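Local coordinates for protein sulfotransferase (Alicyclobacillus acidocaldarius subsp. acidocaldarius, PDB 3RNL) that probably transfers sulfo groups to an acceptor and binds magnesium ions in the crystal, at residues 67-70 / 71-74; 48-51 / 52-56. All coordinates share one frame; numbering follows the deposited sequence.

Contact 1: residues 67-70 / 71-74; sequences IRDE and DAYM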
loop_
_atom_site.group_PDB
_atom_site.type_symbol
_atom_site.label_atom_id
_atom_site.label_comp_id
_atom_site.label_asym_id
_atom_site.label_seq_id
_atom_site.Cartn_x
_atom_site.Cartn_y
_atom_site.Cartn_z
ATOM N N ILE A 67 -8.569 -10.240 8.885
ATOM C CA ILE A 67 -8.314 -10.995 10.102
ATOM C C ILE A 67 -8.371 -10.046 11.286
ATOM O O ILE A 67 -7.621 -9.077 11.349
ATOM C CB ILE A 67 -6.968 -11.718 10.036
ATOM C CG1 ILE A 67 -7.041 -12.777 8.922
ATOM C CG2 ILE A 67 -6.659 -12.389 11.389
ATOM C CD1 ILE A 67 -5.788 -13.578 8.733
ATOM N N ARG A 68 -9.377 -10.244 12.128
ATOM C CA ARG A 68 -9.593 -9.387 13.286
ATOM C C ARG A 68 -9.167 -9.933 14.638
ATOM O O ARG A 68 -9.139 -9.196 15.622
ATOM C CB ARG A 68 -11.072 -9.012 13.316
ATOM C CG ARG A 68 -11.506 -8.463 11.957
ATOM C CD ARG A 68 -13.015 -8.319 11.820
ATOM N NE ARG A 68 -13.327 -7.878 10.466
ATOM C CZ ARG A 68 -13.955 -6.749 10.156
ATOM N NH1 ARG A 68 -14.383 -5.931 11.112
ATOM N NH2 ARG A 68 -14.167 -6.449 8.878
ATOM N N ASP A 69 -8.779 -11.201 14.665
ATOM C CA ASP A 69 -8.468 -11.889 15.912
ATOM C C ASP A 69 -6.964 -12.020 16.032
ATOM O O ASP A 69 -6.298 -12.457 15.098
ATOM C CB ASP A 69 -9.118 -13.272 15.918
ATOM C CG ASP A 69 -8.680 -14.127 17.101
ATOM O OD1 ASP A 69 -9.087 -13.826 18.243
ATOM O OD2 ASP A 69 -7.940 -15.113 16.888
ATOM N N GLU A 70 -6.428 -11.645 17.184
ATOM C CA GLU A 70 -4.989 -11.650 17.370
ATOM C C GLU A 70 -4.382 -13.043 17.216
ATOM O O GLU A 70 -3.299 -13.184 16.658
ATOM C CB GLU A 70 -4.630 -11.052 18.731
ATOM C CG GLU A 70 -3.150 -11.002 19.023
ATOM C CD GLU A 70 -2.869 -10.379 20.374
ATOM O OE1 GLU A 70 -3.842 -10.080 21.103
ATOM O OE2 GLU A 70 -1.682 -10.188 20.710
ATOM N N ASP A 71 -5.058 -14.066 17.733
ATOM C CA ASP A 71 -4.538 -15.427 17.638
ATOM C C ASP A 71 -4.470 -15.882 16.178
ATOM O O ASP A 71 -3.482 -16.488 15.755
ATOM C CB ASP A 71 -5.396 -16.407 18.445
ATOM C CG ASP A 71 -5.297 -16.177 19.949
ATOM O OD1 ASP A 71 -4.301 -15.571 20.402
ATOM O OD2 ASP A 71 -6.214 -16.612 20.682
ATOM N N ALA A 72 -5.521 -15.583 15.416
ATOM C CA ALA A 72 -5.559 -15.941 14.000
ATOM C C ALA A 72 -4.472 -15.173 13.258
ATOM O O ALA A 72 -3.813 -15.699 12.353
ATOM C CB ALA A 72 -6.918 -15.638 13.407
ATOM N N TYR A 73 -4.268 -13.922 13.646
ATOM C CA TYR A 73 -3.218 -13.147 12.992
ATOM C C TYR A 73 -1.849 -13.778 13.238
ATOM O O TYR A 73 -1.044 -13.938 12.311
ATOM C CB TYR A 73 -3.237 -11.680 13.458
ATOM C CG TYR A 73 -2.197 -10.845 12.756
ATOM C CD1 TYR A 73 -2.357 -10.480 11.426
ATOM C CD2 TYR A 73 -1.045 -10.443 13.417
ATOM C CE1 TYR A 73 -1.383 -9.724 10.770
ATOM C CE2 TYR A 73 -0.081 -9.688 12.774
ATOM C CZ TYR A 73 -0.256 -9.334 11.457
ATOM O OH TYR A 73 0.715 -8.591 10.818
HETATM N N MSE A 74 -1.575 -14.148 14.486
HETATM C CA MSE A 74 -0.274 -14.731 14.801
HETATM C C MSE A 74 -0.052 -16.047 14.050
HETATM O O MSE A 74 1.081 -16.371 13.690
HETATM C CB MSE A 74 -0.102 -14.910 16.312
HETATM C CG MSE A 74 -0.093 -13.575 17.068
HETATM SE SE MSE A 74 1.281 -12.353 16.375
HETATM C CE MSE A 74 2.741 -13.597 16.486
HETATM O O HOH W 1 -7.053 -13.734 19.940
#

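Contact 2: residues 48-51 / 52-56; sequences PDFP and ERFTG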
loop_
_atom_site.group_PDB
_atom_site.type_symbol
_atom_site.label_atom_id
_atom_site.label_comp_id
_atom_site.label_asym_id
_atom_site.label_seq_id
_atom_site.Cartn_x
_atom_site.Cartn_y
_atom_site.Cartn_z
ATOM N N PRO A 48 -9.657 -1.382 13.777
ATOM C CA PRO A 48 -10.421 -0.398 14.555
ATOM C C PRO A 48 -10.802 0.881 13.803
ATOM O O PRO A 48 -11.680 1.611 14.276
ATOM C CB PRO A 48 -9.493 -0.084 15.740
ATOM C CG PRO A 48 -8.630 -1.333 15.858
ATOM C CD PRO A 48 -8.381 -1.729 14.432
ATOM N N ASP A 49 -10.156 1.159 12.672
ATOM C CA ASP A 49 -10.499 2.334 11.866
ATOM C C ASP A 49 -11.591 2.031 10.833
ATOM O O ASP A 49 -12.070 2.943 10.155
ATOM C CB ASP A 49 -9.256 2.833 11.110
ATOM C CG ASP A 49 -8.212 3.447 12.029
ATOM O OD1 ASP A 49 -8.594 4.074 13.047
ATOM O OD2 ASP A 49 -7.010 3.291 11.736
ATOM N N PHE A 50 -11.952 0.756 10.683
ATOM C CA PHE A 50 -12.931 0.351 9.679
ATOM C C PHE A 50 -14.309 0.857 10.081
ATOM O O PHE A 50 -14.599 0.979 11.264
ATOM C CB PHE A 50 -13.060 -1.175 9.597
ATOM C CG PHE A 50 -11.997 -1.868 8.783
ATOM C CD1 PHE A 50 -10.856 -1.210 8.354
ATOM C CD2 PHE A 50 -12.172 -3.204 8.440
ATOM C CE1 PHE A 50 -9.890 -1.896 7.598
ATOM C CE2 PHE A 50 -11.225 -3.892 7.699
ATOM C CZ PHE A 50 -10.087 -3.240 7.269
ATOM N N PRO A 51 -15.180 1.110 9.094
ATOM C CA PRO A 51 -16.596 1.307 9.426
ATOM C C PRO A 51 -17.200 -0.010 9.896
ATOM O O PRO A 51 -16.532 -1.042 9.816
ATOM C CB PRO A 51 -17.214 1.698 8.082
ATOM C CG PRO A 51 -16.343 1.022 7.063
ATOM C CD PRO A 51 -14.931 1.120 7.640
ATOM N N GLU A 52 -18.457 -0.005 10.327
ATOM C CA GLU A 52 -19.064 -1.238 10.811
ATOM C C GLU A 52 -19.066 -2.306 9.733
ATOM O O GLU A 52 -18.825 -3.481 10.005
ATOM C CB GLU A 52 -20.490 -1.008 11.311
ATOM C CG GLU A 52 -21.106 -2.262 11.909
ATOM C CD GLU A 52 -22.531 -2.055 12.382
ATOM O OE1 GLU A 52 -23.166 -1.066 11.949
ATOM O OE2 GLU A 52 -23.014 -2.881 13.187
ATOM N N ARG A 53 -19.397 -1.912 8.511
ATOM C CA ARG A 53 -19.242 -2.814 7.378
ATOM C C ARG A 53 -19.099 -2.036 6.071
ATOM O O ARG A 53 -19.609 -0.914 5.934
ATOM C CB ARG A 53 -20.382 -3.844 7.302
ATOM C CG ARG A 53 -21.646 -3.348 6.661
ATOM C CD ARG A 53 -22.703 -4.461 6.529
ATOM N NE ARG A 53 -22.345 -5.488 5.550
ATOM C CZ ARG A 53 -22.710 -5.464 4.269
ATOM N NH1 ARG A 53 -23.443 -4.455 3.800
ATOM N NH2 ARG A 53 -22.341 -6.448 3.452
ATOM N N PHE A 54 -18.413 -2.635 5.109
ATOM C CA PHE A 54 -18.251 -2.016 3.793
ATOM C C PHE A 54 -19.442 -2.414 2.944
ATOM O O PHE A 54 -19.839 -3.586 2.923
ATOM C CB PHE A 54 -16.955 -2.474 3.125
ATOM C CG PHE A 54 -15.723 -2.071 3.881
ATOM C CD1 PHE A 54 -15.333 -0.738 3.920
ATOM C CD2 PHE A 54 -14.969 -3.018 4.567
ATOM C CE1 PHE A 54 -14.184 -0.344 4.621
ATOM C CE2 PHE A 54 -13.820 -2.641 5.271
ATOM C CZ PHE A 54 -13.426 -1.307 5.298
ATOM N N THR A 55 -20.069 -1.410 2.346
ATOM C CA THR A 55 -21.334 -1.570 1.630
ATOM C C THR A 55 -21.336 -1.624 0.099
ATOM O O THR A 55 -22.399 -1.738 -0.508
ATOM C CB THR A 55 -22.275 -0.473 2.059
ATOM O OG1 THR A 55 -21.775 0.768 1.553
ATOM C CG2 THR A 55 -22.298 -0.416 3.581
ATOM N N GLY A 56 -20.179 -1.475 -0.534
ATOM C CA GLY A 56 -20.143 -1.385 -1.986
ATOM C C GLY A 56 -20.250 -2.732 -2.678
ATOM O O GLY A 56 -20.079 -3.777 -2.055
#

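Contact 1: residues 67-70 / 71-74
Asp69 caps the first turn of helix 70-75. Its carboxylate accepts from the backbone of Ala72, with OD2 lying 2.9 Å from Ala72 N. This is a classic N-cap bond. The N-H comes in on the anti side of OD2, 31° out of the carboxylate plane. CG of Asp69 stands anti to the backbone N (chi1 172°), which swings the carboxylate forward over the start of the helix. The other oxygen works through water 1. The water donates to Asp69 OD1 at 2.7 Å and accepts from Asp71 N at 3.0 Å, so it links the cap to a second N-H of the first turn. The two carboxylate oxygens of Asp69 thus serve two backbone N-H groups, one directly and one through water.

Backbone bonds take over from there. Tyr73 N donates to Asp69 O at 2.9 Å, and Met74 N donates to Glu70 O, also at 2.9 Å. CG of the selenomethionine Met74 lies against that same Glu70 carbonyl oxygen.

The apolar contact is small. Ile67 uses its CG2 branch, which sits 3.8 Å from Ala72 CB and 4.1 Å from Tyr73 CB. The ring of Tyr73 leads away from the turn and stacks on Phe44. Its OH is hydrogen-bonded to Glu88 of strand 85-89.

Three acidic residues, Asp69, Glu70 and Asp71, follow one another at the start of the helix. Asp69 OD2 and Asp71 OD2 are 4.4 Å apart. Negative groups at the N-terminus of a helix suit its dipole, which would probably offset part of their mutual repulsion.

Contact 2: residues 48-51 / 52-56
Phe54 and Phe50 form a T-shaped (edge-to-face) aromatic pair across a bend in the long loop between strand 34-35 and helix 60-64. Pro51 sits inside the bend. No hydrogen bond joins 48-51 to 52-56, so side-chain packing carries the contact.

Glu52 follows Pro51 directly and turns the chain. Its side chain points away from 48-51 and is extended. Arg53 also points away from 48-51. Its backbone O lies 4.1 Å from Pro51 CB, and its side chain reaches Asn63 of helix 60-64.

At Phe54 the ring turns back while the backbone runs on. CG lies beside the backbone N and anti to the carbonyl carbon (chi1 -63°), which sends the ring back to Phe50 and Pro51. The ring centroids of Phe50 and Phe54 are 5.0 Å apart and the planes meet at 67°. The CE1 corner of Phe54 rests on the proline, 3.4 Å from Pro51 CD and 3.5 Å from Pro51 CG. An alanine in place of Phe54 would remove the ring and is likely to leave a gap beside Pro51 and one face of Phe50 without its aromatic partner. Met62 of helix 60-64 and Tyr96 touch both phenylalanines, and Phe54 N is hydrogen-bonded to Asn63. Just beyond, Thr55 OG1 is hydrogen-bonded to the backbone of Gln153.

Within the aromatic pair, Phe54 CZ stands 3.7 Å above the plane of the Phe50 ring, over its centre.

How the contacts relate
From the N terminus, strand 34-35 leads into a long loop. Contact 2 closes a bend there, at 48-56. The chain then forms helix 60-64, and a second loop follows. Contact 1 closes the turn from that loop into helix 70-75. The contacts are in series and neither nest nor cross. Their centres are about 18 Å apart, yet they touch: Arg68 NH2 packs 3.8 Å from Phe50 CD2. Asn63 joins them too, through its side chain to Phe54 N and, weakly, through its backbone O to Arg68. The phenylalanines of contact 2 rest on helix 60-64, and Asp49 anchors the loop to Arg102 of helix 99-106. Contact 1 links helix 70-75 to strand 85-89 of the parallel sheet.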